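PDB 4NZJ: putative alpha-galactosidase from Bacteroides fragilis, which probably hydrolyses terminal, non-reducing alpha-D-galactose residues of alpha-D-galactosides such as galactose oligosaccharides, galactomannans and galactolipids. Local coordinates for residues Asp143-Pro148 and Gly154-Asp159; Arg165-Val170 and Leu181-Asp186; Pro261-Lys266 and Ser307-Pro312; Asn298-Asn303 and Cys352-Pro357. All coordinates share one frame; numbering follows the deposited sequence. Where two conformers were deposited one is given.

Interaction 1. Residues Asp143-Pro148 and Gly154-Asp159; sequences DFWQLP and GHLQID
Trp-145 and Leu-147, the neighbours of Gln-146 in the chain, both meet the 154-159 segment. The indole turns its six-membered ring to two aliphatic side chains: CZ3 of Trp-145 meets CG1 of Ile-158 at the ring edge, 3.8 Å away, while CH2 lies 3.8 Å from CD1 of Leu-156, whose side chain crosses the indole at about a right angle. With chi1 at 63° CG sits between the backbone N and the carbonyl carbon, which keeps the ring close to its own chain, and CB of Gln-146 rests on one face. Tryptophan suits this place because its far rim is greasy while NE1 still bonds to O of Tyr-184. Leu-147 spreads its two methyls: CD1 is 3.7 Å from CB of Gln-157, and CD2 is 3.8 Å from CA of Asp-159. The aliphatic part of Gln-157 thus serves as a hydrophobic surface, and its NE2 bonds to O of Glu-149. Two backbone bonds join the segments, Asp-159 N to Trp-145 O (2.8 Å, 168° at the hydrogen) and Leu-147 N to Gln-157 O (2.9 Å). A water extends the pairing from Gln-157 N to Leu-147 O; another lies close to Phe-144 O and Asp-159 OD2 and may bridge them. Gln-146 and Ile-158 therefore form a non-hydrogen-bonded antiparallel pair, an isolated beta bridge that pinches off a short excursion within the connection after the second TIM-barrel strand.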
# COMPACT_ATOMS: atom_id res chain seq x y z
N ASP A 143 16.08 -2.38 7.22
CA ASP A 143 17.24 -3.10 7.74
C ASP A 143 18.08 -2.21 8.68
O ASP A 143 17.97 -0.98 8.65
CB ASP A 143 18.09 -3.57 6.54
CG ASP A 143 18.98 -4.78 6.82
OD1 ASP A 143 19.09 -5.26 7.96
OD2 ASP A 143 19.58 -5.26 5.82
N PHE A 144 18.90 -2.84 9.52
CA PHE A 144 19.85 -2.16 10.42
C PHE A 144 19.24 -1.47 11.65
O PHE A 144 19.91 -0.65 12.29
CB PHE A 144 20.73 -1.13 9.68
CG PHE A 144 21.64 -1.72 8.64
CD1 PHE A 144 21.22 -1.84 7.33
CD2 PHE A 144 22.94 -2.09 8.97
CE1 PHE A 144 22.07 -2.34 6.36
CE2 PHE A 144 23.79 -2.60 8.01
CZ PHE A 144 23.36 -2.73 6.70
N TRP A 145 18.00 -1.80 12.02
CA TRP A 145 17.47 -1.38 13.33
C TRP A 145 18.12 -2.21 14.45
O TRP A 145 18.15 -1.79 15.61
CB TRP A 145 15.95 -1.51 13.38
CG TRP A 145 15.47 -2.91 13.22
CD1 TRP A 145 15.10 -3.53 12.06
CD2 TRP A 145 15.32 -3.89 14.26
NE1 TRP A 145 14.73 -4.83 12.32
CE2 TRP A 145 14.86 -5.08 13.66
CE3 TRP A 145 15.54 -3.87 15.65
CZ2 TRP A 145 14.61 -6.24 14.39
CZ3 TRP A 145 15.29 -5.02 16.37
CH2 TRP A 145 14.83 -6.19 15.74
N GLN A 146 18.62 -3.39 14.08
CA GLN A 146 19.23 -4.34 15.01
C GLN A 146 20.75 -4.39 14.85
O GLN A 146 21.29 -3.98 13.82
CB GLN A 146 18.63 -5.74 14.80
CG GLN A 146 19.04 -6.46 13.51
CD GLN A 146 18.17 -6.09 12.31
OE1 GLN A 146 18.12 -4.93 11.90
NE2 GLN A 146 17.49 -7.09 11.74
N LEU A 147 21.42 -4.94 15.86
CA LEU A 147 22.87 -5.08 15.85
C LEU A 147 23.28 -6.31 15.03
O LEU A 147 22.44 -7.17 14.72
CB LEU A 147 23.42 -5.18 17.27
CG LEU A 147 23.18 -3.96 18.16
CD1 LEU A 147 23.80 -4.18 19.53
CD2 LEU A 147 23.73 -2.69 17.53
N PRO A 148 24.56 -6.40 14.65
CA PRO A 148 25.02 -7.51 13.81
C PRO A 148 24.78 -8.91 14.39
O PRO A 148 24.43 -9.82 13.64
CB PRO A 148 26.52 -7.25 13.68
CG PRO A 148 26.66 -5.78 13.82
CD PRO A 148 25.60 -5.36 14.80
N GLY A 154 19.72 -14.80 23.43
CA GLY A 154 18.88 -15.44 22.43
C GLY A 154 17.97 -14.50 21.68
O GLY A 154 17.17 -14.95 20.85
N HIS A 155 18.08 -13.20 21.95
CA HIS A 155 17.21 -12.19 21.34
C HIS A 155 17.97 -11.26 20.40
O HIS A 155 19.15 -10.96 20.63
CB HIS A 155 16.55 -11.35 22.43
CG HIS A 155 15.61 -12.12 23.30
ND1 HIS A 155 14.25 -12.07 23.15
CD2 HIS A 155 15.85 -12.96 24.33
CE1 HIS A 155 13.68 -12.86 24.05
NE2 HIS A 155 14.63 -13.41 24.78
N LEU A 156 17.27 -10.78 19.38
CA LEU A 156 17.77 -9.69 18.55
C LEU A 156 18.09 -8.51 19.46
O LEU A 156 17.41 -8.29 20.47
CB LEU A 156 16.73 -9.28 17.52
CG LEU A 156 16.43 -10.32 16.44
CD1 LEU A 156 15.16 -9.94 15.70
CD2 LEU A 156 17.61 -10.47 15.49
N GLN A 157 19.14 -7.77 19.13
CA GLN A 157 19.53 -6.60 19.91
C GLN A 157 19.15 -5.34 19.17
O GLN A 157 19.63 -5.11 18.08
CB GLN A 157 21.03 -6.60 20.16
CG GLN A 157 21.54 -7.80 20.93
CD GLN A 157 23.02 -7.69 21.21
OE1 GLN A 157 23.42 -7.11 22.22
NE2 GLN A 157 23.85 -8.22 20.32
N ILE A 158 18.28 -4.53 19.76
CA ILE A 158 17.95 -3.24 19.17
C ILE A 158 19.19 -2.36 19.22
O ILE A 158 19.91 -2.35 20.21
CB ILE A 158 16.80 -2.54 19.94
CG1 ILE A 158 15.50 -3.35 19.81
CG2 ILE A 158 16.59 -1.13 19.40
CD1 ILE A 158 14.50 -3.04 20.89
N ASP A 159 19.46 -1.65 18.13
CA ASP A 159 20.53 -0.65 18.12
C ASP A 159 20.04 0.53 18.96
O ASP A 159 19.23 1.34 18.48
CB ASP A 159 20.85 -0.22 16.69
CG ASP A 159 22.03 0.73 16.61
OD1 ASP A 159 22.32 1.44 17.60
OD2 ASP A 159 22.68 0.75 15.54
O HOH W 1 22.57 -1.15 13.46
O HOH W 2 20.90 -8.26 16.90

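Interaction 2. Residues Arg165-Val170 and Leu181-Asp186; sequences RGIKYV and LGIYSD
Ile-167 and Leu-181 meet without any ring between them; the flat pair of Arg-165 and Tyr-169 lies away from the strand. The guanidinium of Arg-165 and the ring of Tyr-169 cover one another face to face, CZ of Arg-165 standing 3.2 Å above the ring plane and offset toward its rim. The same guanidinium forms a salt bridge with Glu-116 of a neighbouring helix. The inner side belongs to the beta-alpha-beta unit of the TIM barrel, in which helix 166-176 links strand 138-140 to strand 180-186 and packs on the outside of the sheet. Helix segment 166-170 and strand segment 181-186 run roughly antiparallel, at 149°, with their axes 10.2 Å apart at closest approach. At this distance the branched aliphatic side chains of the two elements meet directly. Ile-167 and Val-170, three residues apart, fall on the same side of the helix, and Leu-181 and Ile-183, two apart, on the same side of the strand. All four are buried and apolar, as a barrel-to-helix interface requires, and Trp-212 adds to the layer beside Ile-167 and Ile-183. In Val-170, CG1 reaches CD1 of Leu-181 at 4.3 Å. CG2 of Ile-167, the branch set opposite the backbone N, comes 3.6 Å from CD2 of Leu-181 and 4.3 Å from CD1 of Ile-183.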
# COMPACT_ATOMS: atom_id res chain seq x y z
N ARG A 165 15.10 4.61 23.25
CA ARG A 165 13.98 4.20 24.10
C ARG A 165 13.33 2.93 23.57
O ARG A 165 12.21 2.59 23.96
CB ARG A 165 12.98 5.34 24.23
CG ARG A 165 13.58 6.53 24.97
CD ARG A 165 12.60 7.68 25.14
NE ARG A 165 12.42 8.44 23.91
CZ ARG A 165 11.80 9.62 23.86
NH1 ARG A 165 11.30 10.17 24.96
NH2 ARG A 165 11.68 10.26 22.70
N GLY A 166 14.03 2.22 22.69
CA GLY A 166 13.53 0.99 22.11
C GLY A 166 12.55 1.20 20.97
O GLY A 166 12.21 2.33 20.62
N ILE A 167 12.11 0.08 20.41
CA ILE A 167 11.13 0.08 19.33
C ILE A 167 9.72 0.34 19.88
O ILE A 167 8.92 1.00 19.22
CB ILE A 167 11.14 -1.27 18.57
CG1 ILE A 167 12.52 -1.53 17.95
CG2 ILE A 167 10.06 -1.30 17.50
CD1 ILE A 167 12.95 -0.51 16.91
N LYS A 168 9.42 -0.16 21.08
CA LYS A 168 8.08 0.04 21.63
C LYS A 168 7.70 1.51 21.76
O LYS A 168 6.54 1.87 21.53
CB LYS A 168 7.90 -0.66 22.98
CG LYS A 168 6.44 -0.73 23.41
CD LYS A 168 6.23 -1.60 24.64
CE LYS A 168 4.75 -1.78 24.94
NZ LYS A 168 4.03 -0.49 25.08
N TYR A 169 8.66 2.37 22.11
CA TYR A 169 8.38 3.80 22.20
C TYR A 169 7.87 4.34 20.86
O TYR A 169 6.90 5.10 20.80
CB TYR A 169 9.63 4.59 22.64
CG TYR A 169 9.33 6.05 22.86
CD1 TYR A 169 9.37 6.97 21.81
CD2 TYR A 169 8.96 6.52 24.12
CE1 TYR A 169 9.07 8.30 22.01
CE2 TYR A 169 8.66 7.86 24.33
CZ TYR A 169 8.72 8.74 23.27
OH TYR A 169 8.42 10.07 23.49
N VAL A 170 8.53 3.93 19.78
CA VAL A 170 8.14 4.33 18.44
C VAL A 170 6.75 3.80 18.10
O VAL A 170 5.89 4.55 17.63
CB VAL A 170 9.17 3.83 17.40
CG1 VAL A 170 8.73 4.15 15.98
CG2 VAL A 170 10.55 4.43 17.68
N LEU A 181 3.16 0.16 12.71
CA LEU A 181 4.61 0.04 12.65
C LEU A 181 5.05 -1.23 11.94
O LEU A 181 4.66 -2.33 12.33
CB LEU A 181 5.21 0.05 14.05
CG LEU A 181 6.73 -0.15 14.09
CD1 LEU A 181 7.44 1.00 13.40
CD2 LEU A 181 7.22 -0.29 15.52
N GLY A 182 5.89 -1.08 10.92
CA GLY A 182 6.53 -2.21 10.28
C GLY A 182 7.98 -2.38 10.71
O GLY A 182 8.65 -1.41 11.07
N ILE A 183 8.45 -3.63 10.68
CA ILE A 183 9.82 -3.94 11.02
C ILE A 183 10.33 -4.93 9.99
O ILE A 183 9.57 -5.41 9.16
CB ILE A 183 9.94 -4.46 12.48
CG1 ILE A 183 11.34 -4.20 13.05
CG2 ILE A 183 9.56 -5.94 12.58
CD1 ILE A 183 11.35 -4.10 14.56
N TYR A 184 11.62 -5.21 10.05
CA TYR A 184 12.30 -5.96 9.02
C TYR A 184 13.14 -7.07 9.63
O TYR A 184 13.85 -6.86 10.61
CB TYR A 184 13.21 -5.01 8.23
CG TYR A 184 14.16 -5.67 7.27
CD1 TYR A 184 15.38 -6.17 7.71
CD2 TYR A 184 13.85 -5.81 5.92
CE1 TYR A 184 16.25 -6.79 6.84
CE2 TYR A 184 14.72 -6.43 5.04
CZ TYR A 184 15.93 -6.92 5.50
OH TYR A 184 16.82 -7.54 4.65
N SER A 185 13.09 -8.25 9.02
CA SER A 185 14.08 -9.28 9.30
C SER A 185 14.31 -10.11 8.05
O SER A 185 13.89 -9.72 6.95
CB SER A 185 13.67 -10.15 10.48
OG SER A 185 14.75 -10.99 10.88
N ASP A 186 15.00 -11.23 8.20
CA ASP A 186 15.45 -12.02 7.06
C ASP A 186 15.43 -13.49 7.48
O ASP A 186 15.76 -13.82 8.63
CB ASP A 186 16.86 -11.57 6.69
CG ASP A 186 17.35 -12.15 5.38
OD1 ASP A 186 17.67 -13.35 5.34
OD2 ASP A 186 17.47 -11.37 4.41

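Interaction 3. Residues Pro261-Lys266 and Ser307-Pro312; sequences PWKWAK and SEYAGP
Just before Trp-262, which packs on Tyr-309, the carbonyl oxygen of Pro-261 is gripped by two backbone N-H groups. Ala-265 N lies 2.7 Å from Pro-261 O, and Trp-264 N bonds to the same atom at 3.1 Å. The two bonds close a tight turn; Trp-262 within it and Lys-266 just after it reach the other segment. CD1 of Trp-262 lies over one face of the Tyr-309 ring, offset toward the rim and 3.5 Å from CE2 of Tyr-309, while CB of Trp-262 packs against CB and CG of Tyr-309. The planes are inclined at 48°, so the two rings pack obliquely. On the opposite face of the phenol lies CG of Glu-308, whose aliphatic chain makes the other half of a sandwich. A tyrosine fits here because its flat ring offers both faces to neighbours, with OH near CE of Lys-263. That lysine forms a salt bridge with Glu-260. No regular helix links the fifth and sixth strands of the TIM barrel, 250-254 and 272-274; residues 261-266 lie in that irregular connection, and 307-312 lead into the seventh strand, 315-317. Trp-262 also leans on Trp-273 and Asn-316, placing the aromatic pair against the neighbouring strands. At the other end Lys-266 is fully extended, its CG anti to the backbone N (chi1 -166°), a shape that spans the distance to Pro-312. Its NZ, 3.3 Å from Pro-312 O, donates a long hydrogen bond nearly in line with the carbonyl (C=O...N 163°).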
# COMPACT_ATOMS: atom_id res chain seq x y z
N PRO A 261 6.39 -16.75 -5.94
CA PRO A 261 5.69 -16.59 -4.66
C PRO A 261 4.18 -16.38 -4.80
O PRO A 261 3.42 -16.66 -3.87
CB PRO A 261 6.35 -15.33 -4.06
CG PRO A 261 6.83 -14.58 -5.26
CD PRO A 261 7.33 -15.65 -6.18
N TRP A 262 3.75 -15.87 -5.95
CA TRP A 262 2.32 -15.75 -6.22
C TRP A 262 1.58 -17.10 -6.15
O TRP A 262 0.36 -17.10 -5.96
CB TRP A 262 2.06 -15.07 -7.56
CG TRP A 262 2.91 -15.55 -8.70
CD1 TRP A 262 2.61 -16.52 -9.60
CD2 TRP A 262 4.20 -15.04 -9.07
NE1 TRP A 262 3.64 -16.67 -10.51
CE2 TRP A 262 4.63 -15.77 -10.20
CE3 TRP A 262 5.05 -14.06 -8.56
CZ2 TRP A 262 5.85 -15.53 -10.83
CZ3 TRP A 262 6.26 -13.83 -9.17
CH2 TRP A 262 6.66 -14.57 -10.29
N LYS A 263 2.30 -18.21 -6.28
CA LYS A 263 1.70 -19.55 -6.17
C LYS A 263 1.67 -20.14 -4.76
O LYS A 263 0.99 -21.13 -4.53
CB LYS A 263 2.42 -20.52 -7.12
CG LYS A 263 2.31 -20.07 -8.57
CD LYS A 263 2.79 -21.11 -9.56
CE LYS A 263 2.38 -20.70 -10.96
NZ LYS A 263 3.04 -21.52 -12.01
N TRP A 264 2.41 -19.55 -3.82
CA TRP A 264 2.50 -20.13 -2.47
C TRP A 264 2.52 -19.16 -1.28
O TRP A 264 2.32 -19.59 -0.14
CB TRP A 264 3.72 -21.05 -2.38
CG TRP A 264 5.04 -20.41 -2.73
CD1 TRP A 264 5.70 -20.51 -3.92
CD2 TRP A 264 5.87 -19.60 -1.88
NE1 TRP A 264 6.88 -19.81 -3.87
CE2 TRP A 264 7.01 -19.25 -2.63
CE3 TRP A 264 5.76 -19.15 -0.56
CZ2 TRP A 264 8.03 -18.45 -2.11
CZ3 TRP A 264 6.78 -18.36 -0.04
CH2 TRP A 264 7.90 -18.02 -0.82
N ALA A 265 2.79 -17.88 -1.50
CA ALA A 265 3.02 -16.97 -0.37
C ALA A 265 1.77 -16.81 0.49
O ALA A 265 1.85 -16.83 1.71
CB ALA A 265 3.53 -15.61 -0.84
N LYS A 266 0.61 -16.67 -0.15
CA LYS A 266 -0.63 -16.51 0.61
C LYS A 266 -0.91 -17.76 1.43
O LYS A 266 -1.35 -17.69 2.58
CB LYS A 266 -1.81 -16.21 -0.31
CG LYS A 266 -3.02 -15.71 0.46
CD LYS A 266 -4.22 -15.46 -0.43
CE LYS A 266 -5.37 -14.89 0.39
NZ LYS A 266 -6.57 -14.64 -0.45
N SER A 307 -2.40 -11.20 -12.41
CA SER A 307 -3.64 -10.71 -11.80
C SER A 307 -4.43 -11.79 -11.06
O SER A 307 -5.01 -11.53 -10.01
CB SER A 307 -4.51 -10.02 -12.85
OG SER A 307 -4.81 -10.89 -13.92
N GLU A 308 -4.47 -13.00 -11.60
CA GLU A 308 -5.27 -14.08 -11.00
C GLU A 308 -4.85 -14.46 -9.58
O GLU A 308 -5.63 -15.02 -8.82
CB GLU A 308 -5.26 -15.33 -11.88
CG GLU A 308 -4.02 -16.20 -11.73
CD GLU A 308 -3.90 -17.26 -12.82
OE1 GLU A 308 -3.52 -16.91 -13.96
OE2 GLU A 308 -4.18 -18.44 -12.52
N TYR A 309 -3.60 -14.15 -9.21
CA TYR A 309 -3.07 -14.54 -7.92
C TYR A 309 -3.31 -13.51 -6.82
O TYR A 309 -3.02 -13.77 -5.65
CB TYR A 309 -1.57 -14.81 -8.05
CG TYR A 309 -1.26 -15.84 -9.11
CD1 TYR A 309 -1.48 -17.19 -8.88
CD2 TYR A 309 -0.75 -15.46 -10.35
CE1 TYR A 309 -1.21 -18.14 -9.85
CE2 TYR A 309 -0.46 -16.40 -11.33
CZ TYR A 309 -0.70 -17.73 -11.07
OH TYR A 309 -0.42 -18.68 -12.04
N ALA A 310 -3.84 -12.35 -7.20
CA ALA A 310 -4.03 -11.25 -6.26
C ALA A 310 -5.48 -11.09 -5.85
O ALA A 310 -6.39 -11.46 -6.59
CB ALA A 310 -3.53 -9.94 -6.87
N GLY A 311 -5.67 -10.52 -4.67
CA GLY A 311 -7.00 -10.25 -4.16
C GLY A 311 -6.92 -9.88 -2.69
O GLY A 311 -5.84 -9.80 -2.11
N PRO A 312 -8.09 -9.66 -2.07
CA PRO A 312 -8.10 -9.33 -0.65
C PRO A 312 -7.24 -10.28 0.16
O PRO A 312 -7.32 -11.50 -0.00
CB PRO A 312 -9.59 -9.46 -0.29
CG PRO A 312 -10.30 -9.14 -1.56
CD PRO A 312 -9.44 -9.74 -2.64

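Interaction 4. Residues Asn298-Asn303 and Cys352-Pro357; sequences NILEIN and CMMASP
With CG of Met-354 anti to its carbonyl carbon (chi1 -67°) and the chain extended at chi2, the selenium of this selenomethionine is carried out to helix 296-303. A bend at chi3 (-51°) then folds the terminal methyl CE back beside Leu-300 and Asn-303. CD2 of Leu-300 lies 3.7 Å from SE of Met-354, the two side chains crossing at about a right angle. From the next turn ND2 of Asn-303 comes to 3.5 Å from SE of Met-354, a packing contact. Methionine, present here as selenomethionine, suits the place because its long unbranched chain can touch both a leucine methyl and the side of an amide. ND2 of Asn-303 also donates to a water 2.9 Å away, which can in turn donate to O of Met-354. The same water is 2.8 Å from OG of Ser-356, so it ties the end of one helix to the turn after the other. That turn is a Schellman motif: Ala-355, at positive phi, ends helix 341-353, with Ala-355 N bonded to Cys-352 O and Ser-356 N to Trp-351 O, and the chain passes on into 358-360, the last strand of the TIM barrel.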
# COMPACT_ATOMS: atom_id res chain seq x y z
N ASN A 298 9.61 -2.16 -16.61
CA ASN A 298 10.03 -3.56 -16.52
C ASN A 298 9.24 -4.32 -15.48
O ASN A 298 8.88 -5.49 -15.68
CB ASN A 298 11.52 -3.62 -16.24
CG ASN A 298 12.30 -2.77 -17.21
OD1 ASN A 298 12.42 -1.55 -17.03
ND2 ASN A 298 12.79 -3.38 -18.27
N ILE A 299 8.92 -3.65 -14.38
CA ILE A 299 8.13 -4.27 -13.34
C ILE A 299 6.67 -4.43 -13.80
O ILE A 299 6.02 -5.41 -13.46
CB ILE A 299 8.27 -3.52 -12.00
CG1 ILE A 299 9.67 -3.82 -11.44
CG2 ILE A 299 7.20 -3.96 -11.01
CD1 ILE A 299 10.04 -3.10 -10.16
N LEU A 300 6.16 -3.49 -14.60
CA LEU A 300 4.84 -3.64 -15.22
C LEU A 300 4.75 -4.93 -16.04
O LEU A 300 3.76 -5.64 -15.96
CB LEU A 300 4.50 -2.46 -16.12
CG LEU A 300 4.20 -1.15 -15.41
CD1 LEU A 300 4.01 -0.03 -16.43
CD2 LEU A 300 2.97 -1.29 -14.52
N GLU A 301 5.78 -5.20 -16.83
CA GLU A 301 5.80 -6.41 -17.66
C GLU A 301 5.75 -7.67 -16.80
O GLU A 301 5.12 -8.66 -17.18
CB GLU A 301 7.04 -6.45 -18.55
CG GLU A 301 7.15 -5.34 -19.60
CD GLU A 301 5.98 -5.30 -20.59
OE1 GLU A 301 5.41 -6.35 -20.93
OE2 GLU A 301 5.63 -4.19 -21.04
N ILE A 302 6.43 -7.65 -15.66
CA ILE A 302 6.46 -8.79 -14.75
C ILE A 302 5.11 -9.01 -14.08
O ILE A 302 4.63 -10.15 -14.00
CB ILE A 302 7.58 -8.63 -13.69
CG1 ILE A 302 8.95 -8.71 -14.38
CG2 ILE A 302 7.46 -9.70 -12.61
CD1 ILE A 302 10.11 -8.26 -13.50
N ASN A 303 4.49 -7.94 -13.60
CA ASN A 303 3.25 -8.05 -12.85
C ASN A 303 2.03 -8.28 -13.74
O ASN A 303 1.04 -8.85 -13.28
CB ASN A 303 3.03 -6.80 -11.99
CG ASN A 303 2.20 -7.09 -10.75
OD1 ASN A 303 2.21 -8.21 -10.24
ND2 ASN A 303 1.50 -6.07 -10.24
N CYS A 352 -2.01 1.85 -8.60
CA CYS A 352 -3.39 1.88 -8.13
C CYS A 352 -4.25 0.85 -8.86
O CYS A 352 -4.94 0.05 -8.23
CB CYS A 352 -3.99 3.28 -8.25
SG CYS A 352 -3.36 4.42 -6.99
N MSE A 353 -4.17 0.85 -10.19
CA MSE A 353 -4.94 -0.10 -11.01
C MSE A 353 -4.62 -1.54 -10.72
O MSE A 353 -5.49 -2.40 -10.79
CB MSE A 353 -4.67 0.12 -12.50
CG MSE A 353 -5.23 1.45 -13.02
SE MSE A 353 -7.18 1.42 -13.18
CE MSE A 353 -7.33 0.17 -14.68
N MSE A 354 -3.35 -1.83 -10.41
CA MSE A 354 -2.90 -3.21 -10.16
C MSE A 354 -3.16 -3.68 -8.74
O MSE A 354 -2.72 -4.77 -8.36
CB MSE A 354 -1.41 -3.32 -10.48
CG MSE A 354 -1.14 -3.14 -11.98
SE MSE A 354 0.76 -3.43 -12.43
CE MSE A 354 1.60 -2.25 -11.11
N ALA A 355 -3.89 -2.89 -7.95
CA ALA A 355 -4.15 -3.21 -6.55
C ALA A 355 -2.83 -3.52 -5.84
O ALA A 355 -2.72 -4.49 -5.08
CB ALA A 355 -5.13 -4.38 -6.44
N SER A 356 -1.85 -2.66 -6.09
CA SER A 356 -0.52 -2.81 -5.50
C SER A 356 -0.47 -2.17 -4.13
O SER A 356 -1.17 -1.19 -3.88
CB SER A 356 0.52 -2.14 -6.39
OG SER A 356 0.50 -2.65 -7.70
N PRO A 357 0.39 -2.69 -3.25
CA PRO A 357 0.77 -1.90 -2.08
C PRO A 357 1.21 -0.51 -2.55
O PRO A 357 1.85 -0.40 -3.61
CB PRO A 357 1.95 -2.67 -1.51
CG PRO A 357 1.70 -4.08 -1.92
CD PRO A 357 1.08 -3.99 -3.28
O HOH W 3 0.06 -5.40 -7.76

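How the interactions relate
From the N terminus, interaction 1 comes first and closes a short loop after strand 138-140. Interaction 2 follows in series, closing the turn between helix 166-176 and strand 180-186, and the two touch through the indole of Trp-145. Both belong to the beta-alpha-beta unit running from the second to the third strand. Interactions 3 and 4 close long excursions of 40 and 48 residues and cross along the chain: 261-266, 298-303, 307-312 and 352-357 alternate between them. Interaction 3 joins the connection after the fifth strand to the approach to the seventh, and interaction 4 joins helix 296-303 to the entry of the eighth. Centres of interactions 2 and 4 are about 28 Å apart, on opposite sides of the chain's centre.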